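Local coordinates for transcriptional regulator, TetR family (Legionella pneumophila subsp. pneumophila str. Philadelphia 1, PDB 3ON4), which probably binds DNA as a dimeric transcriptional regulator of the TetR family, with a predicted helix-turn-helix motif near its N terminus, at residues A[22-27]-A[97-102]; A[14-19]-A[58-63]; A[153-158]-A[183-188]; A[132-137]-A[158-163]; A[168-173]-A[177-182]. All blocks are in the same frame, centred on the assembly; numbering follows the deposited sequence.

Interaction 1 of 5, residues A[22-27]-A[97-102]; sequences LIQKDG and TLTYNS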
# COMPACT_ATOMS: atom_id res chain seq x y z
N LEU A 22 -0.71 16.38 -3.07
CA LEU A 22 -2.08 15.91 -2.84
C LEU A 22 -2.22 14.41 -3.06
O LEU A 22 -2.90 13.73 -2.27
CB LEU A 22 -3.07 16.70 -3.72
CG LEU A 22 -3.20 18.17 -3.30
CD1 LEU A 22 -4.05 18.94 -4.31
CD2 LEU A 22 -3.77 18.29 -1.88
N ILE A 23 -1.58 13.88 -4.10
CA ILE A 23 -1.66 12.46 -4.42
C ILE A 23 -0.98 11.66 -3.30
O ILE A 23 -1.56 10.67 -2.79
CB ILE A 23 -1.07 12.12 -5.81
CG1 ILE A 23 -1.95 12.73 -6.91
CG2 ILE A 23 -0.94 10.58 -5.96
CD1 ILE A 23 -1.26 12.75 -8.32
N GLN A 24 0.19 12.11 -2.89
CA GLN A 24 0.91 11.47 -1.79
C GLN A 24 0.18 11.50 -0.46
O GLN A 24 0.44 10.64 0.39
CB GLN A 24 2.30 12.06 -1.61
CG GLN A 24 3.26 11.74 -2.74
CD GLN A 24 4.65 12.19 -2.42
OE1 GLN A 24 5.03 13.31 -2.74
NE2 GLN A 24 5.40 11.34 -1.72
N LYS A 25 -0.68 12.50 -0.23
CA LYS A 25 -1.39 12.61 1.04
C LYS A 25 -2.69 11.80 0.98
O LYS A 25 -2.99 11.00 1.88
CB LYS A 25 -1.71 14.07 1.37
CG LYS A 25 -0.48 14.90 1.75
CD LYS A 25 -0.82 16.36 1.92
CE LYS A 25 0.41 17.16 2.31
NZ LYS A 25 0.06 18.57 2.66
N ASP A 26 -3.45 11.99 -0.09
CA ASP A 26 -4.86 11.56 -0.15
C ASP A 26 -5.19 10.56 -1.22
O ASP A 26 -6.20 9.84 -1.10
CB ASP A 26 -5.77 12.76 -0.39
CG ASP A 26 -5.72 13.78 0.73
OD1 ASP A 26 -5.36 13.45 1.89
OD2 ASP A 26 -6.06 14.95 0.44
N GLY A 27 -4.38 10.53 -2.28
CA GLY A 27 -4.58 9.58 -3.38
C GLY A 27 -5.21 10.24 -4.58
O GLY A 27 -5.94 11.22 -4.44
N THR A 97 12.64 11.01 3.38
CA THR A 97 12.61 12.45 3.11
C THR A 97 11.42 12.84 2.22
O THR A 97 10.83 13.90 2.41
CB THR A 97 13.92 12.89 2.41
OG1 THR A 97 15.00 12.72 3.32
CG2 THR A 97 13.86 14.36 1.96
N LEU A 98 11.09 11.99 1.27
CA LEU A 98 10.05 12.29 0.29
C LEU A 98 8.65 11.87 0.79
O LEU A 98 7.64 12.24 0.18
CB LEU A 98 10.36 11.58 -1.02
CG LEU A 98 11.58 12.07 -1.79
CD1 LEU A 98 11.96 11.04 -2.85
CD2 LEU A 98 11.27 13.43 -2.40
N THR A 99 8.60 11.08 1.86
CA THR A 99 7.33 10.46 2.28
C THR A 99 7.02 10.84 3.72
O THR A 99 6.56 11.96 4.00
CB THR A 99 7.35 8.94 2.00
OG1 THR A 99 8.40 8.31 2.76
CG2 THR A 99 7.57 8.66 0.47
N TYR A 100 7.28 9.93 4.65
CA TYR A 100 6.93 10.12 6.05
C TYR A 100 7.41 11.44 6.64
O TYR A 100 6.68 12.06 7.40
CB TYR A 100 7.48 8.94 6.84
CG TYR A 100 7.15 8.95 8.29
CD1 TYR A 100 8.02 9.51 9.22
CD2 TYR A 100 5.99 8.35 8.75
CE1 TYR A 100 7.73 9.50 10.57
CE2 TYR A 100 5.68 8.33 10.11
CZ TYR A 100 6.57 8.90 11.01
OH TYR A 100 6.29 8.90 12.36
N ASN A 101 8.62 11.87 6.32
CA ASN A 101 9.14 13.11 6.88
C ASN A 101 8.46 14.36 6.28
O ASN A 101 8.48 15.41 6.90
CB ASN A 101 10.64 13.23 6.64
CG ASN A 101 11.46 12.16 7.36
OD1 ASN A 101 10.97 11.46 8.26
ND2 ASN A 101 12.74 12.08 6.99
N SER A 102 7.89 14.25 5.09
CA SER A 102 7.27 15.39 4.41
C SER A 102 5.76 15.35 4.64
O SER A 102 5.01 14.75 3.86
CB SER A 102 7.60 15.37 2.92
OG SER A 102 7.00 16.47 2.24
O HOH W 1 7.61 14.15 -1.77
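The carbonyl oxygen Leu98 O, at the C-terminal end of helix 84-98, is gripped twice: directly by the side-chain amide of Gln24 and by a water. The contact lies at the junction typical of TetR-family regulators, where the first helix of the N-terminal DNA-binding domain (11-26) meets the larger helical C-terminal domain. The water gives its shorter bond to Leu98 O, at 2.7 Å. Its other proton goes to Gln24 OE1, 2.9 Å away, while Gln24 NE2 donates to the same Leu98 O over 3.1 Å, so both ends of one amide are used in a small closed ring. Gln24 NE2 has its stronger partner in Met106 O, and the amide is thus held by more than the ring. The direct bond to Leu98 O is bent, with 147° at the hydrogen, and the nitrogen approaches tilted from the carbonyl plane. Gln24 reaches this far because its chain runs extended beyond CG (chi2 -173°). The chain leaves helix 84-98 at Thr99, whose OG1 bonds back to Ile95 O. The threonine side chain crosses that of Gln24 at about a right angle, bringing its methyl CG2 to 4.1 Å from Gln24 NE2.

Interaction 2 of 5, residues A[14-19]-A[58-63]; sequences RILAVA and GVAVIS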
# COMPACT_ATOMS: atom_id res chain seq x y z
N ARG A 14 4.41 24.54 -10.53
CA ARG A 14 3.68 24.67 -9.26
C ARG A 14 2.49 23.71 -9.22
O ARG A 14 2.14 23.17 -8.16
CB ARG A 14 3.28 26.11 -8.98
CG ARG A 14 4.45 27.05 -8.79
CD ARG A 14 4.09 28.28 -7.95
NE ARG A 14 2.81 28.88 -8.31
CZ ARG A 14 2.11 29.72 -7.54
NH1 ARG A 14 0.96 30.20 -7.99
NH2 ARG A 14 2.55 30.09 -6.34
N ILE A 15 1.86 23.49 -10.38
CA ILE A 15 0.74 22.54 -10.47
C ILE A 15 1.24 21.14 -10.18
O ILE A 15 0.67 20.41 -9.38
CB ILE A 15 0.02 22.56 -11.86
CG1 ILE A 15 -0.74 23.85 -12.07
CG2 ILE A 15 -0.92 21.33 -11.97
CD1 ILE A 15 -1.09 24.20 -13.54
N LEU A 16 2.34 20.78 -10.83
CA LEU A 16 2.92 19.46 -10.63
C LEU A 16 3.29 19.24 -9.15
O LEU A 16 2.98 18.19 -8.57
CB LEU A 16 4.14 19.26 -11.51
CG LEU A 16 3.83 19.06 -13.00
CD1 LEU A 16 5.11 19.27 -13.85
CD2 LEU A 16 3.20 17.68 -13.23
N ALA A 17 3.91 20.25 -8.53
CA ALA A 17 4.37 20.09 -7.14
C ALA A 17 3.22 19.90 -6.14
O ALA A 17 3.30 19.04 -5.23
CB ALA A 17 5.29 21.26 -6.74
N VAL A 18 2.14 20.67 -6.31
CA VAL A 18 0.99 20.52 -5.40
C VAL A 18 0.23 19.23 -5.71
O VAL A 18 -0.21 18.54 -4.80
CB VAL A 18 0.00 21.71 -5.44
CG1 VAL A 18 -0.93 21.66 -4.18
CG2 VAL A 18 0.74 23.00 -5.48
N ALA A 19 0.11 18.87 -7.00
CA ALA A 19 -0.58 17.63 -7.37
C ALA A 19 0.13 16.42 -6.75
O ALA A 19 -0.50 15.51 -6.17
CB ALA A 19 -0.68 17.48 -8.92
N GLY A 58 -1.89 13.21 -14.09
CA GLY A 58 -1.40 11.99 -13.45
C GLY A 58 -0.12 11.45 -14.11
O GLY A 58 0.85 11.14 -13.43
N VAL A 59 -0.13 11.32 -15.43
CA VAL A 59 1.02 10.83 -16.18
C VAL A 59 2.25 11.71 -15.95
O VAL A 59 3.36 11.22 -15.69
CB VAL A 59 0.69 10.77 -17.69
CG1 VAL A 59 1.96 10.62 -18.56
CG2 VAL A 59 -0.30 9.63 -17.97
N ALA A 60 2.04 13.01 -16.04
CA ALA A 60 3.11 13.98 -15.90
C ALA A 60 3.70 14.00 -14.46
O ALA A 60 4.91 14.09 -14.28
CB ALA A 60 2.62 15.40 -16.33
N VAL A 61 2.84 13.88 -13.44
CA VAL A 61 3.30 13.85 -12.05
C VAL A 61 4.18 12.61 -11.81
O VAL A 61 5.26 12.71 -11.24
CB VAL A 61 2.10 13.83 -11.05
CG1 VAL A 61 2.60 13.51 -9.62
CG2 VAL A 61 1.37 15.17 -11.09
N ILE A 62 3.74 11.45 -12.27
CA ILE A 62 4.52 10.23 -12.00
C ILE A 62 5.83 10.29 -12.78
O ILE A 62 6.87 9.94 -12.25
CB ILE A 62 3.80 8.93 -12.34
CG1 ILE A 62 2.49 8.80 -11.59
CG2 ILE A 62 4.71 7.72 -11.95
CD1 ILE A 62 1.50 7.78 -12.22
N SER A 63 5.78 10.76 -14.03
CA SER A 63 6.97 10.86 -14.84
C SER A 63 8.04 11.79 -14.21
O SER A 63 9.22 11.43 -14.13
CB SER A 63 6.60 11.31 -16.27
OG SER A 63 7.75 11.37 -17.10
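No flat group has a face or an edge in this contact: Leu16 and Ala19 meet Ala60 and Val61 mainly through methyl groups. Helix 11-26 opens the helix-turn-helix domain, and helix 54-77 is the long helix that leads out of it; their short segments cross nearly at right angles, at -82°, with axes 9.7 Å apart. The point of crossing is marked by the CA atoms of Leu16 and Val61, which approach to 5.8 Å. Val61 sends one branch between two residues of the facing helix, CG2 lying 3.8 Å from Leu16 CD2 and equally near Ala19 CB, one turn further on. With CG1 anti to the backbone N (chi1 169°), CG2 is left beside that nitrogen, where it meets both residues. Leu16 and Val61 slide past each other in opposite directions, and Leu16 CD2 also touches Ala60 CB at 3.9 Å and lies 3.8 Å from Val61 N. Leu57 and Trp64, a turn before and after Val61, also pack against Leu16, and Ala60 also touches Phe51. No hydrogen bond spans the two segments, so contact here rests on dispersion and hydrophobic burial, with no directional bond to fix the crossing.

Interaction 3 of 5, residues A[153-158]-A[183-188]; sequences LSLAKQ and RHFIDQ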
# COMPACT_ATOMS: atom_id res chain seq x y z
N LEU A 153 17.53 -10.06 -7.09
CA LEU A 153 16.17 -9.72 -7.50
C LEU A 153 15.17 -10.01 -6.38
O LEU A 153 14.28 -9.21 -6.14
CB LEU A 153 15.80 -10.49 -8.76
CG LEU A 153 14.72 -9.94 -9.69
CD1 LEU A 153 14.93 -8.44 -10.04
CD2 LEU A 153 14.68 -10.81 -10.97
N SER A 154 15.31 -11.17 -5.72
CA SER A 154 14.44 -11.55 -4.62
C SER A 154 14.55 -10.56 -3.46
O SER A 154 13.53 -10.12 -2.88
CB SER A 154 14.76 -12.98 -4.13
OG SER A 154 13.96 -13.30 -2.98
N LEU A 155 15.78 -10.20 -3.10
CA LEU A 155 15.99 -9.27 -1.99
C LEU A 155 15.54 -7.85 -2.37
O LEU A 155 14.98 -7.13 -1.54
CB LEU A 155 17.47 -9.27 -1.55
CG LEU A 155 17.87 -8.48 -0.30
CD1 LEU A 155 16.94 -8.76 0.87
CD2 LEU A 155 19.35 -8.80 0.11
N ALA A 156 15.81 -7.45 -3.61
CA ALA A 156 15.35 -6.15 -4.08
C ALA A 156 13.82 -6.07 -3.91
O ALA A 156 13.29 -5.08 -3.44
CB ALA A 156 15.76 -5.92 -5.55
N LYS A 157 13.11 -7.13 -4.29
CA LYS A 157 11.65 -7.15 -4.17
C LYS A 157 11.16 -7.19 -2.72
O LYS A 157 10.14 -6.58 -2.42
CB LYS A 157 11.05 -8.27 -5.02
CG LYS A 157 11.26 -8.00 -6.53
CD LYS A 157 10.75 -9.08 -7.42
CE LYS A 157 10.95 -8.68 -8.88
NZ LYS A 157 10.80 -9.79 -9.85
N GLN A 158 11.88 -7.87 -1.83
CA GLN A 158 11.51 -7.86 -0.41
C GLN A 158 11.68 -6.46 0.17
O GLN A 158 10.83 -5.97 0.95
CB GLN A 158 12.37 -8.85 0.39
CG GLN A 158 11.97 -10.30 0.25
CD GLN A 158 12.93 -11.18 1.04
OE1 GLN A 158 14.14 -10.99 0.96
NE2 GLN A 158 12.40 -12.12 1.82
N ARG A 183 14.40 -0.70 8.37
CA ARG A 183 15.84 -0.55 8.60
C ARG A 183 16.45 -1.78 9.25
O ARG A 183 17.52 -2.20 8.84
CB ARG A 183 16.11 0.70 9.43
CG ARG A 183 17.58 0.99 9.69
CD ARG A 183 18.45 1.08 8.43
NE ARG A 183 19.82 1.36 8.84
CZ ARG A 183 20.40 2.56 8.87
NH1 ARG A 183 19.77 3.66 8.47
NH2 ARG A 183 21.65 2.66 9.29
N HIS A 184 15.79 -2.36 10.26
CA HIS A 184 16.26 -3.60 10.88
C HIS A 184 16.42 -4.72 9.86
O HIS A 184 17.40 -5.43 9.88
CB HIS A 184 15.29 -4.09 11.97
CG HIS A 184 15.28 -3.26 13.22
ND1 HIS A 184 16.43 -2.75 13.79
CD2 HIS A 184 14.26 -2.88 14.03
CE1 HIS A 184 16.11 -2.07 14.88
NE2 HIS A 184 14.80 -2.14 15.05
N PHE A 185 15.44 -4.89 8.97
CA PHE A 185 15.54 -5.92 7.94
C PHE A 185 16.78 -5.71 7.06
O PHE A 185 17.52 -6.66 6.76
CB PHE A 185 14.28 -5.95 7.06
CG PHE A 185 14.39 -6.87 5.86
CD1 PHE A 185 14.10 -8.21 5.98
CD2 PHE A 185 14.76 -6.38 4.62
CE1 PHE A 185 14.20 -9.07 4.88
CE2 PHE A 185 14.83 -7.21 3.51
CZ PHE A 185 14.56 -8.57 3.65
N ILE A 186 17.00 -4.47 6.67
CA ILE A 186 18.15 -4.11 5.82
C ILE A 186 19.46 -4.47 6.55
O ILE A 186 20.32 -5.19 6.01
CB ILE A 186 18.10 -2.61 5.42
CG1 ILE A 186 16.92 -2.31 4.50
CG2 ILE A 186 19.40 -2.17 4.75
CD1 ILE A 186 16.59 -0.78 4.32
N ASP A 187 19.56 -3.99 7.78
CA ASP A 187 20.76 -4.14 8.59
C ASP A 187 21.06 -5.59 8.90
O ASP A 187 22.22 -5.97 9.00
CB ASP A 187 20.63 -3.37 9.91
CG ASP A 187 20.59 -1.87 9.73
OD1 ASP A 187 20.87 -1.39 8.59
OD2 ASP A 187 20.30 -1.16 10.73
N GLN A 188 20.01 -6.39 9.12
CA GLN A 188 20.22 -7.80 9.49
C GLN A 188 20.41 -8.72 8.28
O GLN A 188 21.04 -9.78 8.41
CB GLN A 188 19.09 -8.31 10.40
CG GLN A 188 18.97 -7.56 11.75
CD GLN A 188 20.24 -7.62 12.60
OE1 GLN A 188 20.72 -8.70 12.94
NE2 GLN A 188 20.78 -6.45 12.95
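Phe185 faces Leu155 and Gln158 where the last two helices of the C-terminal domain, 149-173 and 177-189, run side by side; in TetR-family dimers this helix pair typically joins its counterpart in a four-helix bundle between subunits. The apolar part is a methyl against a ring: Leu155 CD1 lies 3.7 Å from Phe185 CZ, obliquely placed, as the two side chains slide past each other in opposite directions. Leu155 CG stands anti to the backbone N (chi1 -173°), an arrangement that carries the branch toward the facing helix. The ring is backed further by Ile159 and Leu162 of helix 149-173.

The polar part concerns Gln158, whose side chain crosses the phenylalanine at about a right angle. Its OE1 sits at the ring edge, in plane, 3.6 Å from Phe185 CZ, with the amide turned 90° to the ring; the oxygen thus looks at the slightly positive C-H rim and away from the pi cloud. The other end of the amide serves the dimer, Gln158 NE2 donating to Gly181 O of the second subunit. Close by, Lys157 forms a salt bridge with Asp175 and a cation-pi contact with Phe178, both of the second subunit.

A second salt bridge lies within helix 177-189: Arg183 NE meets Asp187 OD1 on its syn side at 3.0 Å, and that oxygen also accepts from Gln89 NE2.

Interaction 4 of 5, residues A[132-137]-A[158-163]; sequences ELIIEW and QIISLV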
# COMPACT_ATOMS: atom_id res chain seq x y z
N GLU A 132 9.83 -0.58 -11.58
CA GLU A 132 10.87 -1.24 -12.37
C GLU A 132 12.21 -0.52 -12.18
O GLU A 132 13.23 -1.18 -12.03
CB GLU A 132 10.46 -1.29 -13.86
CG GLU A 132 9.39 -2.35 -14.08
CD GLU A 132 8.63 -2.21 -15.38
OE1 GLU A 132 9.06 -1.43 -16.26
OE2 GLU A 132 7.58 -2.91 -15.51
N LEU A 133 12.20 0.81 -12.14
CA LEU A 133 13.43 1.58 -11.94
C LEU A 133 14.02 1.34 -10.55
O LEU A 133 15.22 1.13 -10.42
CB LEU A 133 13.16 3.06 -12.11
CG LEU A 133 14.40 3.96 -12.08
CD1 LEU A 133 14.33 5.03 -13.18
CD2 LEU A 133 14.53 4.56 -10.71
N ILE A 134 13.16 1.32 -9.53
CA ILE A 134 13.60 1.12 -8.16
C ILE A 134 14.17 -0.27 -7.97
O ILE A 134 15.25 -0.43 -7.41
CB ILE A 134 12.46 1.35 -7.13
CG1 ILE A 134 11.98 2.81 -7.10
CG2 ILE A 134 12.89 0.87 -5.71
CD1 ILE A 134 12.98 3.80 -6.65
N ILE A 135 13.46 -1.28 -8.48
CA ILE A 135 13.86 -2.68 -8.37
C ILE A 135 15.18 -2.95 -9.10
O ILE A 135 16.10 -3.55 -8.53
CB ILE A 135 12.72 -3.59 -8.85
CG1 ILE A 135 11.54 -3.48 -7.86
CG2 ILE A 135 13.20 -5.04 -9.07
CD1 ILE A 135 10.26 -4.01 -8.39
N GLU A 136 15.30 -2.44 -10.33
CA GLU A 136 16.55 -2.55 -11.09
C GLU A 136 17.72 -1.88 -10.34
O GLU A 136 18.80 -2.45 -10.26
CB GLU A 136 16.40 -1.95 -12.50
CG GLU A 136 17.65 -2.06 -13.39
CD GLU A 136 18.18 -3.48 -13.52
OE1 GLU A 136 17.35 -4.43 -13.63
OE2 GLU A 136 19.41 -3.65 -13.48
N TRP A 137 17.50 -0.68 -9.78
CA TRP A 137 18.56 -0.00 -9.01
C TRP A 137 19.01 -0.83 -7.80
O TRP A 137 20.20 -1.08 -7.59
CB TRP A 137 18.07 1.35 -8.53
CG TRP A 137 19.14 2.13 -7.89
CD1 TRP A 137 20.08 2.91 -8.51
CD2 TRP A 137 19.41 2.21 -6.49
NE1 TRP A 137 20.92 3.46 -7.58
CE2 TRP A 137 20.54 3.04 -6.33
CE3 TRP A 137 18.83 1.62 -5.35
CZ2 TRP A 137 21.07 3.34 -5.08
CZ3 TRP A 137 19.36 1.91 -4.11
CH2 TRP A 137 20.47 2.77 -3.98
N GLN A 158 11.88 -7.87 -1.83
CA GLN A 158 11.51 -7.86 -0.41
C GLN A 158 11.68 -6.46 0.17
O GLN A 158 10.83 -5.97 0.95
CB GLN A 158 12.37 -8.85 0.39
CG GLN A 158 11.97 -10.30 0.25
CD GLN A 158 12.93 -11.18 1.04
OE1 GLN A 158 14.14 -10.99 0.96
NE2 GLN A 158 12.40 -12.12 1.82
N ILE A 159 12.77 -5.81 -0.21
CA ILE A 159 13.07 -4.52 0.33
C ILE A 159 12.00 -3.52 -0.08
O ILE A 159 11.49 -2.80 0.78
CB ILE A 159 14.45 -3.99 -0.12
CG1 ILE A 159 15.58 -4.77 0.57
CG2 ILE A 159 14.60 -2.49 0.23
CD1 ILE A 159 16.94 -4.51 -0.08
N ILE A 160 11.64 -3.47 -1.36
CA ILE A 160 10.65 -2.46 -1.79
C ILE A 160 9.27 -2.80 -1.24
O ILE A 160 8.51 -1.90 -0.92
CB ILE A 160 10.65 -2.20 -3.35
CG1 ILE A 160 9.79 -0.96 -3.73
CG2 ILE A 160 10.20 -3.41 -4.12
CD1 ILE A 160 10.03 0.33 -2.89
N SER A 161 8.96 -4.09 -1.11
CA SER A 161 7.69 -4.49 -0.48
C SER A 161 7.64 -4.00 0.96
O SER A 161 6.62 -3.45 1.41
CB SER A 161 7.52 -6.01 -0.52
OG SER A 161 7.54 -6.48 -1.86
N LEU A 162 8.75 -4.17 1.68
CA LEU A 162 8.78 -3.79 3.08
C LEU A 162 8.71 -2.28 3.23
O LEU A 162 8.04 -1.78 4.11
CB LEU A 162 10.03 -4.34 3.75
CG LEU A 162 10.17 -4.30 5.26
CD1 LEU A 162 8.89 -4.81 5.99
CD2 LEU A 162 11.37 -5.16 5.64
N VAL A 163 9.41 -1.56 2.36
CA VAL A 163 9.38 -0.10 2.36
C VAL A 163 7.94 0.38 2.16
O VAL A 163 7.44 1.22 2.92
CB VAL A 163 10.30 0.50 1.29
CG1 VAL A 163 9.96 1.99 1.01
CG2 VAL A 163 11.77 0.30 1.67
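The helical core of the C-terminal domain brings helix 121-144 against helix 149-173, and here the meeting is made by three isoleucines, with Ile160 set between Ile134 and Ile135. Both partners are crossed by the Ile160 side chain at about a right angle, each touched by a different branch. Toward Ile134 it offers the longer arm, Ile160 CD1 resting 4.1 Å from Ile134 CG2. The short branch serves the other neighbour: Ile160 CG2 comes to 4.0 Å from Ile135 CG1. This division follows from the first torsion of Ile160 (chi1 -169°), in which CG1 stands anti to the backbone N and CG2 falls between that nitrogen and the carbonyl carbon. The nearest CA atoms, of Ile135 and Ile160, are 7.3 Å apart.

Around the trio the lining is again hydrocarbon. Ile134 continues onto Ile69 and Leu73 of helix 54-77 and Phe91 of helix 84-98, whereas Ile135 packs on Phe178 and Ile160 on Leu169, both of the second subunit. One cluster therefore belongs to the interior of the domain and to the dimer interface at once. Its three members are buried and their mutual contacts are wholly apolar, which implies that hydrophobic burial and branch shape, with no directional bond, hold the helices here.

Interaction 5 of 5, residues A[168-173]-A[177-182]; sequences LLARLY and TFLEGV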
# COMPACT_ATOMS: atom_id res chain seq x y z
N LEU A 168 3.06 2.56 4.57
CA LEU A 168 1.60 2.50 4.58
C LEU A 168 1.07 2.47 6.01
O LEU A 168 0.14 3.21 6.37
CB LEU A 168 1.16 1.24 3.83
CG LEU A 168 -0.29 1.06 3.45
CD1 LEU A 168 -0.72 2.08 2.36
CD2 LEU A 168 -0.48 -0.38 2.92
N LEU A 169 1.68 1.62 6.84
CA LEU A 169 1.20 1.44 8.19
C LEU A 169 1.76 2.51 9.15
O LEU A 169 1.04 2.91 10.07
CB LEU A 169 1.51 0.02 8.70
CG LEU A 169 0.89 -1.07 7.83
CD1 LEU A 169 1.23 -2.44 8.35
CD2 LEU A 169 -0.62 -0.87 7.75
N ALA A 170 3.01 2.93 8.97
CA ALA A 170 3.59 3.95 9.87
C ALA A 170 2.76 5.22 9.88
O ALA A 170 2.56 5.82 10.93
CB ALA A 170 5.06 4.28 9.51
N ARG A 171 2.26 5.62 8.71
CA ARG A 171 1.65 6.93 8.61
C ARG A 171 0.23 6.97 9.16
O ARG A 171 -0.34 8.02 9.32
CB ARG A 171 1.73 7.47 7.17
CG ARG A 171 0.99 6.69 6.16
CD ARG A 171 1.34 7.21 4.74
NE ARG A 171 0.74 8.51 4.44
CZ ARG A 171 -0.49 8.72 3.97
NH1 ARG A 171 -1.35 7.71 3.74
NH2 ARG A 171 -0.89 9.95 3.74
N LEU A 172 -0.35 5.81 9.47
CA LEU A 172 -1.64 5.80 10.15
C LEU A 172 -1.58 6.27 11.60
O LEU A 172 -2.51 6.96 12.07
CB LEU A 172 -2.21 4.39 10.16
CG LEU A 172 -2.29 3.64 8.84
CD1 LEU A 172 -3.12 2.39 9.09
CD2 LEU A 172 -2.89 4.49 7.73
N TYR A 173 -0.50 5.87 12.27
CA TYR A 173 -0.37 5.91 13.72
C TYR A 173 0.71 6.88 14.21
O TYR A 173 0.80 7.15 15.41
CB TYR A 173 0.09 4.53 14.21
CG TYR A 173 -0.85 3.34 14.04
CD1 TYR A 173 -1.99 3.23 14.82
CD2 TYR A 173 -0.56 2.31 13.17
CE1 TYR A 173 -2.83 2.13 14.69
CE2 TYR A 173 -1.40 1.21 13.03
CZ TYR A 173 -2.53 1.12 13.80
OH TYR A 173 -3.37 0.04 13.68
N THR A 177 7.97 2.69 14.61
CA THR A 177 8.53 1.35 14.72
C THR A 177 8.31 0.55 13.42
O THR A 177 9.11 -0.34 13.13
CB THR A 177 8.04 0.58 15.98
OG1 THR A 177 6.62 0.44 15.95
CG2 THR A 177 8.43 1.32 17.26
N PHE A 178 7.27 0.87 12.66
CA PHE A 178 7.07 0.21 11.35
C PHE A 178 8.25 0.53 10.40
O PHE A 178 8.68 -0.33 9.61
CB PHE A 178 5.75 0.62 10.70
CG PHE A 178 4.52 0.04 11.36
CD1 PHE A 178 4.10 -1.25 11.05
CD2 PHE A 178 3.77 0.79 12.27
CE1 PHE A 178 2.97 -1.78 11.63
CE2 PHE A 178 2.63 0.27 12.84
CZ PHE A 178 2.22 -1.03 12.53
N LEU A 179 8.77 1.75 10.48
CA LEU A 179 9.88 2.19 9.65
C LEU A 179 11.20 1.65 10.19
O LEU A 179 12.11 1.33 9.42
CB LEU A 179 9.91 3.71 9.57
CG LEU A 179 8.62 4.35 9.04
CD1 LEU A 179 8.71 5.86 9.07
CD2 LEU A 179 8.32 3.86 7.65
N GLU A 180 11.30 1.56 11.51
CA GLU A 180 12.50 0.97 12.14
C GLU A 180 12.65 -0.48 11.69
O GLU A 180 13.75 -0.94 11.48
CB GLU A 180 12.42 1.08 13.66
CG GLU A 180 12.54 2.51 14.18
CD GLU A 180 12.32 2.61 15.68
OE1 GLU A 180 12.04 1.57 16.31
OE2 GLU A 180 12.44 3.72 16.24
N GLY A 181 11.53 -1.17 11.55
CA GLY A 181 11.49 -2.55 11.06
C GLY A 181 12.07 -2.74 9.68
O GLY A 181 12.71 -3.76 9.40
N VAL A 182 11.85 -1.76 8.81
CA VAL A 182 12.43 -1.78 7.47
C VAL A 182 13.95 -1.67 7.59
O VAL A 182 14.69 -2.44 6.96
CB VAL A 182 11.94 -0.61 6.62
CG1 VAL A 182 12.54 -0.71 5.20
CG2 VAL A 182 10.41 -0.58 6.59
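Phe178 meets Leu169, Ala170 and Tyr173 in turn, and its ring is the centre of the contact. Over one face of the ring lies Leu169 CB, a CH-pi contact in which the carbon is 3.8 Å from the ring centroid and 15° off its normal. Leu169 CD1 follows at 3.8 Å from Phe178 CE1, so the leucine spreads along one side of the ring. Tyr173 approaches obliquely, its CD2 at 3.8 Å from Phe178 CE2. The base of the phenylalanine rests on Ala170, whose CB is 3.9 Å from Phe178 CB. That same methyl makes a closer contact with the next residue, reaching 3.6 Å from Leu179 CG, so Ala170 is straddled by two successive side chains of the facing helix. With Phe178 CG anti to the carbonyl carbon (chi1 -72°), the ring is directed to Leu169 while CB stays on Ala170.

In the next shell Tyr100 packs on both Ala170 and Leu179, and Leu96 and Leu167 also cover Leu179. Phe178 packs on Ser161 and Tyr173 on Glu132, both of the second subunit. In the connection, Thr177 OG1 is hydrogen-bonded to Asp175 OD1.

The two short axes lie 8.5 Å apart at 155°, near antiparallel, with just three residues between the segments: a tight helical hairpin of the kind that closes the C-terminal domain of TetR-family regulators and contributes to their dimer interface.

From the N terminus, helix 11-26 enters two contacts in succession. Interaction 2 closes a loop around the helix-turn-helix region by returning to helix 54-77; interaction 1 starts within that loop and ends beyond it, at the end of helix 84-98, so the two cross. Interaction 2 joins helices within the DNA-binding head, and interaction 1 ties it to the C-terminal domain. They touch through Ile23 and Val61. Later, interactions 4 and 3 also cross and share Gln158, linking helix 121-144 to 149-173 and then to 177-189. Interaction 5, the helical hairpin, nests inside interaction 3. Arg171 reaches back to Lys25 O, joining interactions 5 and 1, while interaction 2 alone has no contact with the second subunit.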